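PDB 6SJ9: proteasome accessory factor B/C (PafBC) from Paenarthrobacter aurescens, which probably acts as a transcriptional regulator of the bacterial DNA damage response, combining winged helix-turn-helix and WYL domains. Local coordinates for residues R78-I81 with G82-N86; A469-A472 with A473-A476; M45-R48 with D49-D52. All coordinates share one frame; numbering follows the deposited sequence.

How the contacts relate
Contacts 1 and 3 both belong to the N-terminal winged-helix region, with centres about 17 Å apart. Contact 1 is a surface loop after strand 78-80, whereas contacts 2 and 3 are partly buried. Contact 3, a turn of helix 39-55, meets contact 1 where the rings of Phe46 and Tyr79 pack edge-to-face. Contact 2, nearly 400 residues beyond contact 1, joins helix 457-469 to helix 472-476, yet its nearest atoms lie about 4 Å from contact 1. All three border helix 2-17. Their chemistry differs: backbone carbonyls hold a potassium ion in contact 1, a two-pronged salt bridge closes contact 2, and helical bonds with a lysine laid over a ring mark contact 3.

Contact 1: R78-I81 with G82-N86; sequences RYRI and GKDSN. With K (potassium ion), chain C.
The loop Ile81-Ser85 is part of a potassium site: the backbone oxygens Ile81 O, Lys83 O and Ser85 O all turn inward upon the ion. The shortest of these bonds, Ser85 O to potassium, is 2.6 Å, and the longest, Lys83 O to potassium, is 2.9 Å. Neutral carbonyls at such distances suit a large monovalent cation, and binding through the main chain leaves the side chains of Lys83 and Ser85 to other tasks.

The curvature comes from a type II' turn, Gly82 to Ser85, whose positive-phi corner is taken by Lys83, a position more usual for glycine. Gly82, the first residue of the turn, also has positive phi, and there a CB would run into Ile81 O. The Gly82 carbonyl is gripped twice by Ser85, through Ser85 N at 3.1 Å and through the hydroxyl, Ser85 OG to Gly82 O measuring 2.8 Å; the hydroxyl lies in the carbonyl plane on a lone pair. Serine is short enough to fold back onto its own turn in this way.

Arg80 reaches along the loop to Lys83 and Asp84. A chi1 of 81° tucks CG between the two main-chain arms, and the extended chain beyond it brings the flat guanidinium over Lys83, whose CA lies 3.3 Å above its plane, toward the rim. Arg80 NH1 makes a long salt bridge of 3.3 Å to Asp84 OD1, the two planar groups standing 68° apart. The stronger charged partner of Arg80 is Glu61, at NE, and Lys19 O accepts a bond from NH1.

Strand 78-80, central in the small sheet between strands 22-23 and 61-63, delivers the chain to this loop. Ile81 packs against Leu12 and Leu15 of helix 2-17, while Leu16 O and Thr18 O, from the end of that helix and the loop beyond, complete the five protein ligands of the potassium.

Contact 2: A469-A472 with A473-A476; sequences AGEA and ARLA
Arg474 reaches back three residues to Glu471. Its CB rests 3.5 Å from Glu471 O, the same carbonyl that accepts Arg474 N. Further out, Arg474 CD lies 3.9 Å from Glu471 OE2. At chi3, -50°, the chain bends, presenting the NE side of the guanidinium to the carboxylate, so that CZ faces both carboxylate oxygens. Arg474 NE then bonds Glu471 OE2 at 2.9 Å, nearly straight at 169° and in the guanidinium plane; it meets this oxygen on the syn side but tilted out of the carboxylate plane. Arg474 NH2 meets the syn lone pair of Glu471 OE1 at 2.8 Å. This is a side-on, two-nitrogen grip, one bond to each oxygen, and the tilt at OE2 goes with a 38° turn between the two planes. The paired bonds restrict rotation of both groups. Asn17 ND2 is a further donor to Glu471 OE1, so that oxygen serves two groups.

Behind the salt bridge the backbone changes direction. Gly470 leaves the preceding helix with positive phi and takes the second position of a type II' turn from Ala469 to Ala472, where lack of a side chain is an advantage. Gly470 O at once accepts Ala473 N at 2.7 Å, and Glu471 O accepts Arg474 N at 3.0 Å; these three-residue steps start the new helix, which Ala476 N to Ala472 O, 3.1 Å, continues with a four-residue step. A glutamate near this helix start may be further favoured by the helix dipole. Small alanines let the turn close tightly: Ala469 CB touches Ala473 CB at 4.0 Å.

The junction thus links helix 457-469 to helix 472-476. Ala469 and Ala473 face helix 427-441, both against Leu434, whereas Glu471 and Arg474 lean on Leu13 of helix 2-17.

Contact 3: M45-R48 with D49-D52; sequences MFER and DKVD
Arg48 O accepts Asp52 N at 2.8 Å, the shortest of four successive helical bonds in this turn of helix 39-55. The same four-residue step joins Met45 to Asp49, Phe46 to Lys50 and Glu47 to Val51, with Lys50 N 2.9 Å from Phe46 O.

Lys50 shows how a long, flexible cation serves two neighbours. Its methylenes lie over one face of Phe46: CD is 3.9 Å from the ring centroid and 30° off the normal, a CH-pi contact, with CE2 the nearest ring atom. A chi1 of 180° swings the Phe46 ring to where the Lys50 methylenes can cover that face. Bends at chi3 and chi4 then carry Lys50 NZ to Glu47 OE2, a salt bridge of 3.0 Å that approaches from above the carboxylate plane; the bond from Lys50 NZ to Glu47 OE1, at 3.2 Å, is weak. The two chains run side by side.

Asp49 OD2 is held by Arg7 of helix 2-17 and by Tyr32 OH from a loop; Asp52 OD2 pairs with Arg4 of helix 2-17. In winged-helix proteins the helix in this position is commonly the DNA-recognition helix. Here Lys50, Glu47, Asp49 and Asp52 find partners within the protein: the lysine-glutamate pair acts within the helix, while the aspartate-arginine bridges probably hold it against helix 2-17.

Contact 1: R78-I81 with G82-N86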
ATOM      1  N   ARG A  78     -28.750 -19.121  24.616  1.00 83.63           N
ATOM      2  CA  ARG A  78     -27.509 -18.358  24.646  1.00 78.82           C
ATOM      3  C   ARG A  78     -26.818 -18.480  23.281  1.00 73.04           C
ATOM      4  O   ARG A  78     -26.910 -19.522  22.621  1.00 73.87           O
ATOM      5  CB  ARG A  78     -26.629 -18.815  25.808  1.00 84.18           C
ATOM      6  CG  ARG A  78     -27.436 -18.870  27.112  1.00 91.84           C
ATOM      7  CD  ARG A  78     -26.794 -19.720  28.184  1.00 98.68           C
ATOM      8  NE  ARG A  78     -25.548 -19.111  28.650  1.00101.04           N
ATOM      9  CZ  ARG A  78     -25.454 -18.290  29.698  1.00102.36           C
ATOM     10  NH1 ARG A  78     -26.534 -17.967  30.407  1.00101.84           N
ATOM     11  NH2 ARG A  78     -24.270 -17.786  30.031  1.00102.50           N
ATOM     12  N   TYR A  79     -26.176 -17.401  22.831  1.00 65.62           N
ATOM     13  CA  TYR A  79     -25.598 -17.327  21.488  1.00 64.90           C
ATOM     14  C   TYR A  79     -24.113 -16.990  21.525  1.00 62.90           C
ATOM     15  O   TYR A  79     -23.661 -16.247  22.399  1.00 65.94           O
ATOM     16  CB  TYR A  79     -26.295 -16.270  20.635  1.00 58.58           C
ATOM     17  CG  TYR A  79     -27.783 -16.423  20.515  1.00 61.03           C
ATOM     18  CD1 TYR A  79     -28.342 -17.257  19.551  1.00 61.85           C
ATOM     19  CD2 TYR A  79     -28.642 -15.732  21.365  1.00 61.43           C
ATOM     20  CE1 TYR A  79     -29.709 -17.381  19.424  1.00 64.86           C
ATOM     21  CE2 TYR A  79     -30.035 -15.872  21.251  1.00 66.37           C
ATOM     22  CZ  TYR A  79     -30.555 -16.692  20.274  1.00 69.97           C
ATOM     23  OH  TYR A  79     -31.933 -16.842  20.149  1.00 78.44           O
ATOM     24  N   ARG A  80     -23.355 -17.540  20.577  1.00 60.04           N
ATOM     25  CA  ARG A  80     -21.936 -17.204  20.489  1.00 60.98           C
ATOM     26  C   ARG A  80     -21.413 -17.509  19.097  1.00 58.65           C
ATOM     27  O   ARG A  80     -22.016 -18.260  18.325  1.00 55.97           O
ATOM     28  CB  ARG A  80     -21.092 -17.941  21.525  1.00 66.66           C
ATOM     29  CG  ARG A  80     -20.738 -19.326  21.159  1.00 71.34           C
ATOM     30  CD  ARG A  80     -19.936 -19.992  22.275  1.00 75.00           C
ATOM     31  NE  ARG A  80     -19.736 -21.413  21.975  1.00 79.37           N
ATOM     32  CZ  ARG A  80     -19.035 -22.260  22.726  1.00 83.75           C
ATOM     33  NH1 ARG A  80     -18.451 -21.839  23.847  1.00 83.08           N
ATOM     34  NH2 ARG A  80     -18.931 -23.534  22.352  1.00 87.84           N
ATOM     35  N   ILE A  81     -20.299 -16.882  18.784  1.00 52.74           N
ATOM     36  CA  ILE A  81     -19.579 -17.086  17.544  1.00 57.42           C
ATOM     37  C   ILE A  81     -18.139 -17.467  17.880  1.00 58.04           C
ATOM     38  O   ILE A  81     -17.546 -16.918  18.817  1.00 57.33           O
ATOM     39  CB  ILE A  81     -19.591 -15.798  16.674  1.00 58.97           C
ATOM     40  CG1 ILE A  81     -20.998 -15.411  16.235  1.00 50.45           C
ATOM     41  CG2 ILE A  81     -18.725 -15.994  15.442  1.00 60.81           C
ATOM     42  CD1 ILE A  81     -21.039 -14.099  15.442  1.00 52.74           C
ATOM     43  N   GLY A  82     -17.573 -18.382  17.098  1.00 59.01           N
ATOM     44  CA  GLY A  82     -16.204 -18.789  17.283  1.00 60.71           C
ATOM     45  C   GLY A  82     -15.986 -19.790  18.384  1.00 64.68           C
ATOM     46  O   GLY A  82     -14.833 -20.070  18.717  1.00 65.18           O
ATOM     47  N   LYS A  83     -17.054 -20.289  19.000  1.00 69.85           N
ATOM     48  CA  LYS A  83     -16.978 -21.326  20.024  1.00 76.24           C
ATOM     49  C   LYS A  83     -16.121 -20.797  21.168  1.00 76.67           C
ATOM     50  O   LYS A  83     -16.471 -19.740  21.717  1.00 73.37           O
ATOM     51  CB  LYS A  83     -16.536 -22.645  19.386  1.00 84.14           C
ATOM     52  CG  LYS A  83     -17.524 -23.163  18.309  1.00 87.23           C
ATOM     53  CD  LYS A  83     -17.052 -24.448  17.631  1.00 92.05           C
ATOM     54  CE  LYS A  83     -17.225 -25.628  18.592  1.00101.42           C
ATOM     55  NZ  LYS A  83     -16.456 -26.844  18.197  1.00105.75           N
ATOM     56  N   ASP A  84     -14.999 -21.431  21.528  1.00 81.08           N
ATOM     57  CA  ASP A  84     -14.176 -20.956  22.644  1.00 85.86           C
ATOM     58  C   ASP A  84     -13.251 -19.776  22.316  1.00 79.92           C
ATOM     59  O   ASP A  84     -12.802 -19.098  23.245  1.00 80.70           O
ATOM     60  CB  ASP A  84     -13.314 -22.109  23.159  1.00 98.94           C
ATOM     61  CG  ASP A  84     -14.138 -23.258  23.696  1.00110.72           C
ATOM     62  OD1 ASP A  84     -15.384 -23.167  23.641  1.00113.68           O
ATOM     63  OD2 ASP A  84     -13.547 -24.269  24.142  1.00116.08           O
ATOM     64  N   SER A  85     -12.918 -19.537  21.049  1.00 71.72           N
ATOM     65  CA  SER A  85     -12.016 -18.455  20.666  1.00 71.05           C
ATOM     66  C   SER A  85     -12.766 -17.131  20.508  1.00 64.70           C
ATOM     67  O   SER A  85     -13.994 -17.082  20.421  1.00 64.63           O
ATOM     68  CB  SER A  85     -11.269 -18.787  19.382  1.00 75.50           C
ATOM     69  OG  SER A  85     -12.181 -19.207  18.393  1.00 82.16           O
ATOM     70  N   ASN A  86     -12.013 -16.040  20.523  1.00 57.66           N
ATOM     71  CA  ASN A  86     -12.614 -14.735  20.360  1.00 55.01           C
ATOM     72  C   ASN A  86     -12.199 -14.047  19.064  1.00 50.91           C
ATOM     73  O   ASN A  86     -12.449 -12.842  18.920  1.00 46.24           O
ATOM     74  CB  ASN A  86     -12.320 -13.838  21.558  1.00 59.82           C
ATOM     75  CG  ASN A  86     -10.858 -13.731  21.857  1.00 67.09           C
ATOM     76  OD1 ASN A  86     -10.006 -13.981  20.985  1.00 67.23           O
ATOM     77  ND2 ASN A  86     -10.536 -13.312  23.100  1.00 71.29           N
TER
HETATM   78  K     K C 701     -16.480 -16.911  21.294  1.00 52.89           K

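Contact 2: A469-A472 with A473-A476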
ATOM      1  N   ALA A 469      -9.938  -9.670  13.584  1.00 42.40           N
ATOM      2  CA  ALA A 469      -9.226  -8.920  14.591  1.00 45.12           C
ATOM      3  C   ALA A 469      -9.757  -9.170  15.986  1.00 49.80           C
ATOM      4  O   ALA A 469      -9.039  -8.908  16.948  1.00 51.55           O
ATOM      5  CB  ALA A 469      -9.274  -7.419  14.314  1.00 39.26           C
ATOM      6  N   GLY A 470     -11.000  -9.634  16.117  1.00 51.02           N
ATOM      7  CA  GLY A 470     -11.650  -9.679  17.426  1.00 50.03           C
ATOM      8  C   GLY A 470     -11.794  -8.298  18.063  1.00 47.91           C
ATOM      9  O   GLY A 470     -11.856  -7.261  17.393  1.00 47.57           O
ATOM     10  N   GLU A 471     -11.763  -8.274  19.398  1.00 50.77           N
ATOM     11  CA  GLU A 471     -12.040  -7.032  20.132  1.00 55.49           C
ATOM     12  C   GLU A 471     -11.079  -5.901  19.752  1.00 52.77           C
ATOM     13  O   GLU A 471     -11.451  -4.732  19.864  1.00 56.74           O
ATOM     14  CB  GLU A 471     -11.987  -7.329  21.649  1.00 62.63           C
ATOM     15  CG  GLU A 471     -12.372  -6.189  22.630  1.00 68.42           C
ATOM     16  CD  GLU A 471     -13.771  -5.592  22.454  1.00 69.55           C
ATOM     17  OE1 GLU A 471     -14.669  -6.222  21.849  1.00 68.20           O
ATOM     18  OE2 GLU A 471     -13.957  -4.454  22.938  1.00 69.48           O
ATOM     19  N   ALA A 472      -9.876  -6.219  19.263  1.00 49.19           N
ATOM     20  CA  ALA A 472      -8.961  -5.207  18.749  1.00 51.22           C
ATOM     21  C   ALA A 472      -9.570  -4.405  17.593  1.00 53.39           C
ATOM     22  O   ALA A 472      -9.117  -3.293  17.315  1.00 51.76           O
ATOM     23  CB  ALA A 472      -7.668  -5.868  18.280  1.00 51.84           C
ATOM     24  N   ALA A 473     -10.591  -4.941  16.925  1.00 51.45           N
ATOM     25  CA  ALA A 473     -11.266  -4.202  15.866  1.00 48.14           C
ATOM     26  C   ALA A 473     -11.916  -2.930  16.388  1.00 47.69           C
ATOM     27  O   ALA A 473     -12.123  -1.981  15.627  1.00 46.97           O
ATOM     28  CB  ALA A 473     -12.342  -5.076  15.211  1.00 45.36           C
ATOM     29  N   ARG A 474     -12.333  -2.917  17.648  1.00 51.94           N
ATOM     30  CA  ARG A 474     -13.092  -1.760  18.130  1.00 57.39           C
ATOM     31  C   ARG A 474     -12.250  -0.497  18.059  1.00 57.65           C
ATOM     32  O   ARG A 474     -12.719   0.545  17.592  1.00 64.21           O
ATOM     33  CB  ARG A 474     -13.620  -2.000  19.546  1.00 61.50           C
ATOM     34  CG  ARG A 474     -14.858  -1.120  19.816  1.00 65.86           C
ATOM     35  CD  ARG A 474     -15.502  -1.383  21.187  1.00 68.00           C
ATOM     36  NE  ARG A 474     -15.740  -2.801  21.444  1.00 66.19           N
ATOM     37  CZ  ARG A 474     -16.844  -3.460  21.094  1.00 65.85           C
ATOM     38  NH1 ARG A 474     -17.839  -2.837  20.471  1.00 64.25           N
ATOM     39  NH2 ARG A 474     -16.952  -4.752  21.373  1.00 64.52           N
ATOM     40  N   LEU A 475     -11.005  -0.549  18.524  1.00 55.62           N
ATOM     41  CA  LEU A 475     -10.138   0.625  18.365  1.00 54.21           C
ATOM     42  C   LEU A 475      -9.681   0.780  16.920  1.00 55.77           C
ATOM     43  O   LEU A 475      -9.670   1.893  16.370  1.00 58.43           O
ATOM     44  CB  LEU A 475      -8.925   0.548  19.279  1.00 57.94           C
ATOM     45  CG  LEU A 475      -9.338   0.636  20.747  1.00 65.99           C
ATOM     46  CD1 LEU A 475      -8.112   0.681  21.631  1.00 68.99           C
ATOM     47  CD2 LEU A 475     -10.210   1.863  20.953  1.00 67.09           C
ATOM     48  N   ALA A 476      -9.249  -0.326  16.301  1.00 52.60           N
ATOM     49  CA  ALA A 476      -8.610  -0.241  14.996  1.00 52.53           C
ATOM     50  C   ALA A 476      -9.610   0.121  13.894  1.00 49.30           C
ATOM     51  O   ALA A 476      -9.244   0.804  12.945  1.00 50.60           O
ATOM     52  CB  ALA A 476      -7.875  -1.559  14.699  1.00 53.99           C
TER

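Contact 3: M45-R48 with D49-D52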
HETATM    1  N   MSE A  45     -35.579  -7.798  14.374  1.00 85.82           N
HETATM    2  CA  MSE A  45     -34.351  -7.152  13.913  1.00 83.22           C
HETATM    3  C   MSE A  45     -33.112  -7.957  14.341  1.00 72.71           C
HETATM    4  O   MSE A  45     -32.100  -7.979  13.647  1.00 64.76           O
HETATM    5  CB  MSE A  45     -34.275  -5.723  14.443  1.00 89.43           C
HETATM    6  CG  MSE A  45     -33.106  -4.897  13.908  1.00 94.26           C
HETATM    7 SE   MSE A  45     -32.626  -3.506  15.215  1.00100.53          SE
HETATM    8  CE  MSE A  45     -34.437  -3.156  15.931  1.00102.08           C
ATOM      9  N   PHE A  46     -33.211  -8.603  15.504  1.00 72.62           N
ATOM     10  CA  PHE A  46     -32.184  -9.546  15.927  1.00 70.99           C
ATOM     11  C   PHE A  46     -32.102 -10.729  14.969  1.00 67.55           C
ATOM     12  O   PHE A  46     -31.012 -11.095  14.509  1.00 62.18           O
ATOM     13  CB  PHE A  46     -32.480 -10.012  17.346  1.00 77.73           C
ATOM     14  CG  PHE A  46     -31.482 -10.991  17.882  1.00 81.17           C
ATOM     15  CD1 PHE A  46     -30.158 -10.623  18.061  1.00 80.45           C
ATOM     16  CD2 PHE A  46     -31.874 -12.272  18.235  1.00 84.43           C
ATOM     17  CE1 PHE A  46     -29.236 -11.523  18.564  1.00 81.41           C
ATOM     18  CE2 PHE A  46     -30.964 -13.178  18.746  1.00 85.29           C
ATOM     19  CZ  PHE A  46     -29.640 -12.801  18.912  1.00 84.16           C
ATOM     20  N   GLU A  47     -33.258 -11.323  14.633  1.00 69.98           N
ATOM     21  CA  GLU A  47     -33.293 -12.428  13.677  1.00 72.50           C
ATOM     22  C   GLU A  47     -32.734 -12.005  12.325  1.00 73.34           C
ATOM     23  O   GLU A  47     -32.039 -12.785  11.670  1.00 77.06           O
ATOM     24  CB  GLU A  47     -34.730 -12.925  13.498  1.00 81.51           C
ATOM     25  CG  GLU A  47     -35.345 -13.685  14.685  1.00 89.73           C
ATOM     26  CD  GLU A  47     -34.621 -14.975  15.065  1.00 93.77           C
ATOM     27  OE1 GLU A  47     -34.500 -15.240  16.277  1.00 96.00           O
ATOM     28  OE2 GLU A  47     -34.149 -15.705  14.165  1.00 95.35           O
ATOM     29  N   ARG A  48     -33.015 -10.768  11.889  1.00 73.47           N
ATOM     30  CA  ARG A  48     -32.448 -10.279  10.623  1.00 71.73           C
ATOM     31  C   ARG A  48     -30.930 -10.131  10.702  1.00 66.29           C
ATOM     32  O   ARG A  48     -30.209 -10.443   9.738  1.00 62.08           O
ATOM     33  CB  ARG A  48     -33.065  -8.938  10.236  1.00 73.18           C
ATOM     34  CG  ARG A  48     -34.510  -8.983   9.789  1.00 76.66           C
ATOM     35  CD  ARG A  48     -34.816  -7.712   9.000  1.00 76.76           C
ATOM     36  NE  ARG A  48     -34.596  -6.503   9.788  1.00 75.34           N
ATOM     37  CZ  ARG A  48     -35.511  -5.974  10.598  1.00 78.29           C
ATOM     38  NH1 ARG A  48     -36.702  -6.547  10.716  1.00 84.68           N
ATOM     39  NH2 ARG A  48     -35.244  -4.877  11.285  1.00 74.26           N
ATOM     40  N   ASP A  49     -30.420  -9.683  11.852  1.00 63.83           N
ATOM     41  CA  ASP A  49     -28.979  -9.526  11.971  1.00 58.19           C
ATOM     42  C   ASP A  49     -28.289 -10.876  11.985  1.00 57.92           C
ATOM     43  O   ASP A  49     -27.244 -11.036  11.358  1.00 56.77           O
ATOM     44  CB  ASP A  49     -28.662  -8.754  13.236  1.00 55.07           C
ATOM     45  CG  ASP A  49     -29.063  -7.306  13.155  1.00 55.37           C
ATOM     46  OD1 ASP A  49     -29.276  -6.779  12.041  1.00 57.64           O
ATOM     47  OD2 ASP A  49     -29.156  -6.686  14.221  1.00 56.96           O
ATOM     48  N   LYS A  50     -28.916 -11.880  12.606  1.00 63.38           N
ATOM     49  CA  LYS A  50     -28.376 -13.239  12.574  1.00 63.97           C
ATOM     50  C   LYS A  50     -28.315 -13.750  11.150  1.00 60.08           C
ATOM     51  O   LYS A  50     -27.283 -14.253  10.688  1.00 59.77           O
ATOM     52  CB  LYS A  50     -29.216 -14.178  13.459  1.00 64.81           C
ATOM     53  CG  LYS A  50     -29.052 -13.861  14.933  1.00 69.98           C
ATOM     54  CD  LYS A  50     -29.813 -14.826  15.878  1.00 77.68           C
ATOM     55  CE  LYS A  50     -31.240 -15.080  15.426  1.00 81.84           C
ATOM     56  NZ  LYS A  50     -31.655 -16.495  15.636  1.00 83.42           N
ATOM     57  N   VAL A  51     -29.403 -13.588  10.412  1.00 63.14           N
ATOM     58  CA  VAL A  51     -29.382 -13.997   9.013  1.00 58.82           C
ATOM     59  C   VAL A  51     -28.317 -13.232   8.263  1.00 58.07           C
ATOM     60  O   VAL A  51     -27.555 -13.809   7.469  1.00 62.69           O
ATOM     61  CB  VAL A  51     -30.770 -13.783   8.389  1.00 62.79           C
ATOM     62  CG1 VAL A  51     -30.681 -13.833   6.868  1.00 63.19           C
ATOM     63  CG2 VAL A  51     -31.756 -14.837   8.936  1.00 64.26           C
ATOM     64  N   ASP A  52     -28.220 -11.922   8.514  1.00 58.43           N
ATOM     65  CA  ASP A  52     -27.259 -11.111   7.756  1.00 59.56           C
ATOM     66  C   ASP A  52     -25.815 -11.503   8.095  1.00 55.09           C
ATOM     67  O   ASP A  52     -24.981 -11.634   7.195  1.00 50.21           O
ATOM     68  CB  ASP A  52     -27.520  -9.622   8.012  1.00 67.73           C
ATOM     69  CG  ASP A  52     -28.848  -9.117   7.366  1.00 74.69           C
ATOM     70  OD1 ASP A  52     -29.472  -9.840   6.570  1.00 75.25           O
ATOM     71  OD2 ASP A  52     -29.293  -7.995   7.711  1.00 78.20           O
TER